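Local coordinates for protein predicted acyltransferase with acyl-CoA N-acyltransferase domain (Escherichia coli, PDB 4RS2) that binds coenzyme A, probably transfers an acyl group from acyl-CoA to an acceptor not yet identified, and when overexpressed suppresses silencing mediated by small RNAs, at residues A32-S37 with K45-L50; V73-V78 with E111-L116; Y121-T126 with D165-V170. All blocks are in the same frame, centred on the assembly; numbering follows the deposited sequence. Where two conformers were deposited one is given.

Contact 1 (A32-S37 with K45-L50)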
loop_
_atom_site.group_PDB
_atom_site.type_symbol
_atom_site.label_atom_id
_atom_site.label_comp_id
_atom_site.label_asym_id
_atom_site.label_seq_id
_atom_site.Cartn_x
_atom_site.Cartn_y
_atom_site.Cartn_z
ATOM N N ALA A 32 5.239 -10.267 11.646
ATOM C CA ALA A 32 4.615 -11.557 11.819
ATOM C C ALA A 32 3.411 -11.649 10.916
ATOM O O ALA A 32 3.176 -12.691 10.308
ATOM C CB ALA A 32 4.245 -11.797 13.274
ATOM N N LEU A 33 2.635 -10.573 10.843
ATOM C CA LEU A 33 1.496 -10.548 9.926
ATOM C C LEU A 33 1.909 -10.770 8.467
ATOM O O LEU A 33 1.267 -11.538 7.722
ATOM C CB LEU A 33 0.762 -9.216 10.034
ATOM C CG LEU A 33 -0.372 -9.009 9.048
ATOM C CD1 LEU A 33 -1.563 -9.942 9.294
ATOM C CD2 LEU A 33 -0.782 -7.558 9.148
ATOM N N LEU A 34 2.989 -10.105 8.050
ATOM C CA LEU A 34 3.430 -10.219 6.660
ATOM C C LEU A 34 3.971 -11.604 6.361
ATOM O O LEU A 34 3.722 -12.148 5.278
ATOM C CB LEU A 34 4.468 -9.121 6.326
ATOM C CG LEU A 34 3.870 -7.691 6.407
ATOM C CD1 LEU A 34 4.944 -6.655 6.191
ATOM C CD2 LEU A 34 2.732 -7.503 5.439
ATOM N N ARG A 35 4.670 -12.206 7.307
ATOM C CA ARG A 35 5.196 -13.550 7.074
ATOM C C ARG A 35 4.132 -14.612 6.979
ATOM O O ARG A 35 4.281 -15.595 6.226
ATOM C CB ARG A 35 6.184 -13.925 8.164
ATOM C CG ARG A 35 7.472 -13.150 8.079
ATOM C CD ARG A 35 8.509 -13.559 9.110
ATOM N NE ARG A 35 9.738 -12.801 8.896
ATOM C CZ ARG A 35 10.769 -13.208 8.153
ATOM N NH1 ARG A 35 10.778 -14.413 7.596
ATOM N NH2 ARG A 35 11.812 -12.404 7.983
ATOM N N ARG A 36 3.060 -14.420 7.735
ATOM C CA ARG A 36 1.982 -15.395 7.748
ATOM C C ARG A 36 0.963 -15.191 6.633
ATOM O O ARG A 36 0.298 -16.142 6.255
ATOM C CB ARG A 36 1.310 -15.486 9.127
ATOM C CG ARG A 36 0.498 -14.305 9.608
ATOM C CD ARG A 36 -0.193 -14.650 10.936
ATOM N NE ARG A 36 -0.942 -13.518 11.477
ATOM C CZ ARG A 36 -0.445 -12.580 12.292
ATOM N NH1 ARG A 36 0.815 -12.623 12.702
ATOM N NH2 ARG A 36 -1.218 -11.600 12.712
ATOM N N SER A 37 0.909 -13.979 6.078
ATOM C CA SER A 37 -0.101 -13.594 5.075
ATOM C C SER A 37 0.276 -13.791 3.622
ATOM O O SER A 37 -0.613 -13.922 2.776
ATOM C CB SER A 37 -0.481 -12.138 5.256
ATOM O OG SER A 37 -1.122 -11.956 6.498
ATOM N N LYS A 45 10.382 -8.880 4.485
ATOM C CA LYS A 45 11.758 -8.437 4.293
ATOM C C LYS A 45 11.823 -7.056 3.610
ATOM O O LYS A 45 12.645 -6.203 3.970
ATOM C CB LYS A 45 12.542 -9.524 3.547
ATOM C CG LYS A 45 12.698 -10.779 4.397
ATOM C CD LYS A 45 12.845 -12.058 3.594
ATOM C CE LYS A 45 14.244 -12.321 3.127
ATOM N NZ LYS A 45 14.242 -13.659 2.454
ATOM N N LEU A 46 10.938 -6.830 2.657
ATOM C CA LEU A 46 10.825 -5.529 1.987
ATOM C C LEU A 46 10.528 -4.444 2.999
ATOM O O LEU A 46 11.170 -3.393 3.012
ATOM C CB LEU A 46 9.697 -5.577 0.989
ATOM C CG LEU A 46 9.275 -4.231 0.363
ATOM C CD1 LEU A 46 10.378 -3.711 -0.567
ATOM C CD2 LEU A 46 7.951 -4.429 -0.334
ATOM N N VAL A 47 9.526 -4.693 3.838
ATOM C CA VAL A 47 9.097 -3.662 4.802
ATOM C C VAL A 47 10.193 -3.387 5.817
ATOM O O VAL A 47 10.479 -2.225 6.137
ATOM C CB VAL A 47 7.773 -4.035 5.453
ATOM C CG1 VAL A 47 7.531 -3.213 6.709
ATOM C CG2 VAL A 47 6.652 -3.899 4.432
ATOM N N HIS A 48 10.840 -4.443 6.279
ATOM C CA HIS A 48 11.974 -4.272 7.176
ATOM C C HIS A 48 13.036 -3.369 6.542
ATOM O O HIS A 48 13.522 -2.413 7.150
ATOM C CB HIS A 48 12.597 -5.624 7.487
ATOM C CG HIS A 48 13.845 -5.515 8.297
ATOM N ND1 HIS A 48 15.098 -5.427 7.727
ATOM C CD2 HIS A 48 14.031 -5.411 9.632
ATOM C CE1 HIS A 48 16.003 -5.303 8.679
ATOM N NE2 HIS A 48 15.382 -5.277 9.842
ATOM N N ASP A 49 13.402 -3.664 5.295
ATOM C CA ASP A 49 14.433 -2.864 4.637
ATOM C C ASP A 49 14.007 -1.428 4.369
ATOM O O ASP A 49 14.812 -0.524 4.531
ATOM C CB ASP A 49 14.898 -3.540 3.357
ATOM C CG ASP A 49 15.637 -4.845 3.604
ATOM O OD1 ASP A 49 15.916 -5.207 4.770
ATOM O OD2 ASP A 49 15.948 -5.516 2.606
ATOM N N LEU A 50 12.774 -1.199 3.923
ATOM C CA LEU A 50 12.317 0.165 3.687
ATOM C C LEU A 50 12.336 0.959 4.968
ATOM O O LEU A 50 12.764 2.109 4.983
ATOM C CB LEU A 50 10.878 0.163 3.138
ATOM C CG LEU A 50 10.667 -0.378 1.726
ATOM C CD1 LEU A 50 9.199 -0.553 1.415
ATOM C CD2 LEU A 50 11.330 0.506 0.688
#
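The Arg35 guanidinium holds two carboxylates, Asp31 at NE and Asp41 at NH1, both as salt bridges, while the remaining nitrogen, NH2, comes to 4.0 Å from Lys45 CG. The chain is straight from CG to NE, and the two side chains cross at about a right angle, Lys45 CG meeting the guanidinium obliquely. A bend at Lys45 chi3 (83°) turns the ammonium aside: Lys45 NZ stays 6.2 Å from Arg35 NH2, a like-charge proximity that the two aspartates probably soften. Beneath these charged chains the buried layer is apolar. Leu34 CD1 meets Val47 CG2 at 3.7 Å and CB at 3.9 Å, the two side chains again nearly perpendicular, and both rest on Pro92 of strand 87-95. This is the helix pair that follows the first strand of the GNAT fold, helices 27-37 and 42-53 lying together on one face of the sheet. On the first helix, Ser37 OG donates to Leu33 O at 2.7 Å, tilted 32° from the carbonyl plane; Ser37 belongs to the coenzyme A pocket. On the second, His48 ND1 makes a nearly straight bond (169°) to Asp49 OD1, on its anti side, and Asp49 OD2 forms a salt bridge with Arg182.

Contact 2 (V73-V78 with E111-L116)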
loop_
_atom_site.group_PDB
_atom_site.type_symbol
_atom_site.label_atom_id
_atom_site.label_comp_id
_atom_site.label_asym_id
_atom_site.label_seq_id
_atom_site.Cartn_x
_atom_site.Cartn_y
_atom_site.Cartn_z
ATOM N N VAL A 73 -0.937 -1.577 5.780
ATOM C CA VAL A 73 -0.680 -1.052 4.423
ATOM C C VAL A 73 0.474 -0.079 4.508
ATOM O O VAL A 73 0.624 0.625 5.521
ATOM C CB VAL A 73 -1.894 -0.399 3.744
ATOM C CG1 VAL A 73 -2.350 0.852 4.508
ATOM C CG2 VAL A 73 -1.585 -0.111 2.264
ATOM N N ALA A 74 1.353 -0.122 3.497
ATOM C CA ALA A 74 2.505 0.752 3.459
ATOM C C ALA A 74 2.651 1.440 2.100
ATOM O O ALA A 74 2.130 1.011 1.057
ATOM C CB ALA A 74 3.779 -0.012 3.775
ATOM N N PHE A 75 3.383 2.544 2.152
ATOM C CA PHE A 75 3.624 3.393 1.007
ATOM C C PHE A 75 5.086 3.783 1.023
ATOM O O PHE A 75 5.650 4.013 2.100
ATOM C CB PHE A 75 2.770 4.664 1.108
ATOM C CG PHE A 75 1.293 4.390 1.169
ATOM C CD1 PHE A 75 0.535 4.285 0.008
ATOM C CD2 PHE A 75 0.663 4.248 2.396
ATOM C CE1 PHE A 75 -0.817 4.066 0.079
ATOM C CE2 PHE A 75 -0.705 3.992 2.447
ATOM C CZ PHE A 75 -1.427 3.881 1.281
ATOM N N SER A 76 5.675 3.895 -0.163
ATOM C CA SER A 76 7.082 4.282 -0.301
ATOM C C SER A 76 7.200 5.218 -1.493
ATOM O O SER A 76 6.307 5.203 -2.346
ATOM C CB SER A 76 7.941 3.031 -0.467
ATOM O OG SER A 76 7.489 2.255 -1.528
ATOM N N PRO A 77 8.268 6.019 -1.571
ATOM C CA PRO A 77 8.329 7.009 -2.651
ATOM C C PRO A 77 8.582 6.399 -4.003
ATOM O O PRO A 77 9.308 5.413 -4.114
ATOM C CB PRO A 77 9.510 7.900 -2.270
ATOM C CG PRO A 77 10.348 7.030 -1.402
ATOM C CD PRO A 77 9.474 6.019 -0.738
ATOM N N VAL A 78 7.972 6.976 -5.038
ATOM C CA VAL A 78 8.269 6.553 -6.420
ATOM C C VAL A 78 8.583 7.828 -7.192
ATOM O O VAL A 78 8.087 8.897 -6.823
ATOM C CB VAL A 78 7.117 5.778 -7.099
ATOM C CG1 VAL A 78 6.783 4.539 -6.285
ATOM C CG2 VAL A 78 5.876 6.643 -7.310
ATOM N N GLU A 111 -8.072 5.215 4.118
ATOM C CA GLU A 111 -7.435 6.096 5.097
ATOM C C GLU A 111 -6.024 6.440 4.655
ATOM O O GLU A 111 -5.566 7.558 4.858
ATOM C CB GLU A 111 -7.430 5.507 6.521
ATOM C CG GLU A 111 -6.702 6.413 7.517
ATOM C CD GLU A 111 -6.997 6.127 8.990
ATOM O OE1 GLU A 111 -8.013 5.459 9.318
ATOM O OE2 GLU A 111 -6.203 6.608 9.833
ATOM N N GLY A 112 -5.322 5.479 4.067
ATOM C CA GLY A 112 -3.969 5.741 3.564
ATOM C C GLY A 112 -3.983 6.873 2.545
ATOM O O GLY A 112 -3.233 7.849 2.619
ATOM N N LEU A 113 -4.840 6.709 1.548
ATOM C CA LEU A 113 -4.981 7.688 0.494
ATOM C C LEU A 113 -5.446 9.038 1.034
ATOM O O LEU A 113 -4.981 10.085 0.568
ATOM C CB LEU A 113 -5.894 7.169 -0.622
ATOM C CG LEU A 113 -5.151 6.379 -1.740
ATOM C CD1 LEU A 113 -4.279 5.227 -1.220
ATOM C CD2 LEU A 113 -6.088 5.903 -2.852
ATOM N N ASP A 114 -6.364 9.021 1.997
ATOM C CA ASP A 114 -6.859 10.272 2.593
ATOM C C ASP A 114 -5.736 11.007 3.337
ATOM O O ASP A 114 -5.610 12.221 3.217
ATOM C CB ASP A 114 -8.000 9.967 3.544
ATOM C CG ASP A 114 -8.718 11.202 3.996
ATOM O OD1 ASP A 114 -9.295 11.891 3.131
ATOM O OD2 ASP A 114 -8.714 11.453 5.209
ATOM N N SER A 115 -4.934 10.257 4.084
ATOM C CA SER A 115 -3.800 10.813 4.818
ATOM C C SER A 115 -2.772 11.399 3.837
ATOM O O SER A 115 -2.228 12.522 4.028
ATOM C CB SER A 115 -3.165 9.730 5.686
ATOM O OG SER A 115 -3.995 9.450 6.812
ATOM N N LEU A 116 -2.502 10.660 2.788
ATOM C CA LEU A 116 -1.515 11.116 1.806
ATOM C C LEU A 116 -1.971 12.424 1.147
ATOM O O LEU A 116 -1.174 13.338 0.956
ATOM C CB LEU A 116 -1.216 10.022 0.803
ATOM C CG LEU A 116 -0.469 8.841 1.392
ATOM C CD1 LEU A 116 -0.653 7.663 0.489
ATOM C CD2 LEU A 116 1.013 9.125 1.615
#
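Phe75 and Leu116 make a CH-pi contact: Leu116 CD1 sits over the centre of the Phe75 ring, 3.6 Å from its centroid and only 14° off the ring normal. With CG set anti to the carbonyl carbon (chi1 -59°), Phe75 reaches from strand 69-80 to helix 104-118. The remaining contacts are apolar and oblique to the ring. Leu113 CD1 approaches Phe75 CE1 at 3.9 Å, its side chain crossing the phenylalanine at about a right angle. Gly112 offers bare backbone: its CA stands 3.9 Å from Phe75 CZ, and with no side chain between them the ring can come up against the helix itself. The two short axes pass 9.9 Å apart, inclined at 37°. In the GNAT fold this is the helix packed on the sheet that links strands 87-95 and 123-127 in a beta-alpha-beta crossover. Val124 of the latter strand touches Phe75, Leu113 and Leu116, and Met90 of the former also packs on Phe75. No hydrogen bond joins strand and helix; within the helix Glu111 O accepts twice, from Ser115 N at 2.9 Å and Ser115 OG at 3.1 Å, the donors arriving from opposite faces of the carbonyl plane.

Contact 3 (Y121-T126 with D165-V170)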
loop_
_atom_site.group_PDB
_atom_site.type_symbol
_atom_site.label_atom_id
_atom_site.label_comp_id
_atom_site.label_asym_id
_atom_site.label_seq_id
_atom_site.Cartn_x
_atom_site.Cartn_y
_atom_site.Cartn_z
ATOM N N TYR A 121 0.547 14.767 -1.029
ATOM C CA TYR A 121 0.909 13.847 -2.097
ATOM C C TYR A 121 -0.127 13.928 -3.211
ATOM O O TYR A 121 -1.289 14.301 -2.982
ATOM C CB TYR A 121 1.044 12.424 -1.551
ATOM C CG TYR A 121 2.262 12.327 -0.695
ATOM C CD1 TYR A 121 2.250 12.782 0.593
ATOM C CD2 TYR A 121 3.453 11.839 -1.215
ATOM C CE1 TYR A 121 3.406 12.746 1.382
ATOM C CE2 TYR A 121 4.603 11.802 -0.453
ATOM C CZ TYR A 121 4.572 12.233 0.842
ATOM O OH TYR A 121 5.720 12.183 1.594
ATOM N N ALA A 122 0.309 13.602 -4.422
ATOM C CA ALA A 122 -0.521 13.772 -5.609
ATOM C C ALA A 122 -1.082 12.524 -6.248
ATOM O O ALA A 122 -2.069 12.626 -6.974
ATOM C CB ALA A 122 0.247 14.554 -6.649
ATOM N N ALA A 123 -0.429 11.378 -6.055
ATOM C CA ALA A 123 -0.857 10.146 -6.679
ATOM C C ALA A 123 -0.247 8.929 -5.985
ATOM O O ALA A 123 0.827 9.017 -5.396
ATOM C CB ALA A 123 -0.499 10.128 -8.152
ATOM N N VAL A 124 -0.922 7.807 -6.159
ATOM C CA VAL A 124 -0.528 6.542 -5.596
ATOM C C VAL A 124 -0.553 5.488 -6.677
ATOM O O VAL A 124 -1.543 5.370 -7.394
ATOM C CB VAL A 124 -1.475 6.105 -4.467
ATOM C CG1 VAL A 124 -0.963 4.783 -3.890
ATOM C CG2 VAL A 124 -1.516 7.173 -3.388
ATOM N N VAL A 125 0.540 4.763 -6.830
ATOM C CA VAL A 125 0.543 3.618 -7.759
ATOM C C VAL A 125 0.562 2.338 -6.948
ATOM O O VAL A 125 0.931 2.350 -5.752
ATOM C CB VAL A 125 1.731 3.637 -8.761
ATOM C CG1 VAL A 125 1.716 4.915 -9.555
ATOM C CG2 VAL A 125 3.080 3.480 -8.060
ATOM N N THR A 126 0.177 1.248 -7.587
ATOM C CA THR A 126 0.268 -0.054 -6.956
ATOM C C THR A 126 0.309 -1.125 -8.040
ATOM O O THR A 126 -0.011 -0.875 -9.209
ATOM C CB THR A 126 -0.889 -0.311 -5.961
ATOM O OG1 THR A 126 -0.543 -1.372 -5.066
ATOM C CG2 THR A 126 -2.215 -0.669 -6.707
ATOM N N ASP A 165 -6.343 16.565 -11.459
ATOM C CA ASP A 165 -5.454 16.790 -12.580
ATOM C C ASP A 165 -4.070 16.227 -12.350
ATOM O O ASP A 165 -3.170 16.532 -13.120
ATOM C CB ASP A 165 -5.337 18.295 -12.876
ATOM C CG ASP A 165 -4.687 19.092 -11.736
ATOM O OD1 ASP A 165 -4.242 18.493 -10.723
ATOM O OD2 ASP A 165 -4.633 20.343 -11.859
ATOM N N ALA A 166 -3.891 15.400 -11.327
ATOM C CA ALA A 166 -2.557 14.924 -10.960
ATOM C C ALA A 166 -1.809 14.125 -12.014
ATOM O O ALA A 166 -0.582 14.142 -12.040
ATOM C CB ALA A 166 -2.625 14.116 -9.681
ATOM N N LEU A 167 -2.542 13.404 -12.852
ATOM C CA LEU A 167 -1.941 12.565 -13.863
ATOM C C LEU A 167 -1.730 13.278 -15.201
ATOM O O LEU A 167 -0.952 12.800 -16.015
ATOM C CB LEU A 167 -2.810 11.332 -14.088
ATOM C CG LEU A 167 -3.225 10.621 -12.772
ATOM C CD1 LEU A 167 -3.986 9.351 -13.114
ATOM C CD2 LEU A 167 -2.057 10.286 -11.866
ATOM N N ASN A 168 -2.369 14.432 -15.408
ATOM C CA ASN A 168 -2.297 15.119 -16.708
ATOM C C ASN A 168 -0.904 15.607 -17.019
ATOM O O ASN A 168 -0.322 16.369 -16.250
ATOM C CB ASN A 168 -3.326 16.246 -16.785
ATOM C CG ASN A 168 -4.758 15.727 -16.683
ATOM O OD1 ASN A 168 -5.044 14.607 -17.104
ATOM N ND2 ASN A 168 -5.659 16.536 -16.143
ATOM N N GLY A 169 -0.363 15.122 -18.127
ATOM C CA GLY A 169 0.969 15.475 -18.560
ATOM C C GLY A 169 2.089 14.713 -17.871
ATOM O O GLY A 169 3.263 15.053 -18.036
ATOM N N VAL A 170 1.743 13.708 -17.067
ATOM C CA VAL A 170 2.738 12.931 -16.342
ATOM C C VAL A 170 2.710 11.535 -16.941
ATOM O O VAL A 170 1.710 10.837 -16.804
ATOM C CB VAL A 170 2.441 12.840 -14.838
ATOM C CG1 VAL A 170 3.508 11.991 -14.167
ATOM C CG2 VAL A 170 2.346 14.227 -14.180
#
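Ala122 and Ala166 bring a loop of two overlapping beta turns against the start of strand 123-127 in the GNAT sheet. The loop lies between strands 157-161 and 172-175: a type I turn runs from Asp165 to Asn168 and a type II turn from Leu167 to Val170. The close part is small: two alanine methyls facing each other, a third alanine methyl against a leucine branch, and one carbonyl. Ala166 CB presses on that carbonyl, 3.1 Å from Ala122 O, a tight approach. Alongside it the two methyls face each other more easily, Ala122 CB lying 4.2 Å from Ala166 CB. The backbones are correspondingly near, with 5.8 Å between the CA atoms of Ala122 and Ala166. One residue further along each segment, Ala123 CB meets Leu167 CD2 at 4.0 Å. Leu167 does not aim its CB straight at the strand; with CG anti to the carbonyl carbon (chi1 -49°), the CD2 branch, not the extended CD1, comes nearer the strand than CB does. The same side chain packs on Val159 and Arg161 of strand 157-161, so the turn is seated on the neighbouring strand as well. No hydrogen bond joins the two segments. The outer side is different: Asp165, Asn168 and Gly169 are exposed to solvent, and the bonds there serve the turns themselves. Asn168 N donates to Asp165 O at 3.2 Å in the first turn, and Val170 N to Leu167 O at 3.0 Å in the second, whose third residue, Gly169, adopts a phi of +81°.

Overall arrangement
Contacts 1 and 2, centres about 17 Å apart, meet at strand 69-80: Phe75 faces helix 104-118, whereas Ser76 points the other way, its CB 4.2 Å from Leu50 CD1 of helix 42-53. Contact 2 adjoins contact 3 (centres about 13 Å apart) through Val124, whose CG2 lies 4.0 Å from Leu116 CD1, and through a probable hydrogen bond of 3.0 Å between Tyr121 N and Leu116 O where helix leads into strand. Contacts 1 and 3 lie on opposite sides of the chain's centre, their centres about 27 Å apart. Through Ser37 contact 1 reaches the coenzyme A pocket, its Leu34 side chain about 8 Å from the ligand; that of Phe75 is about 12 Å away.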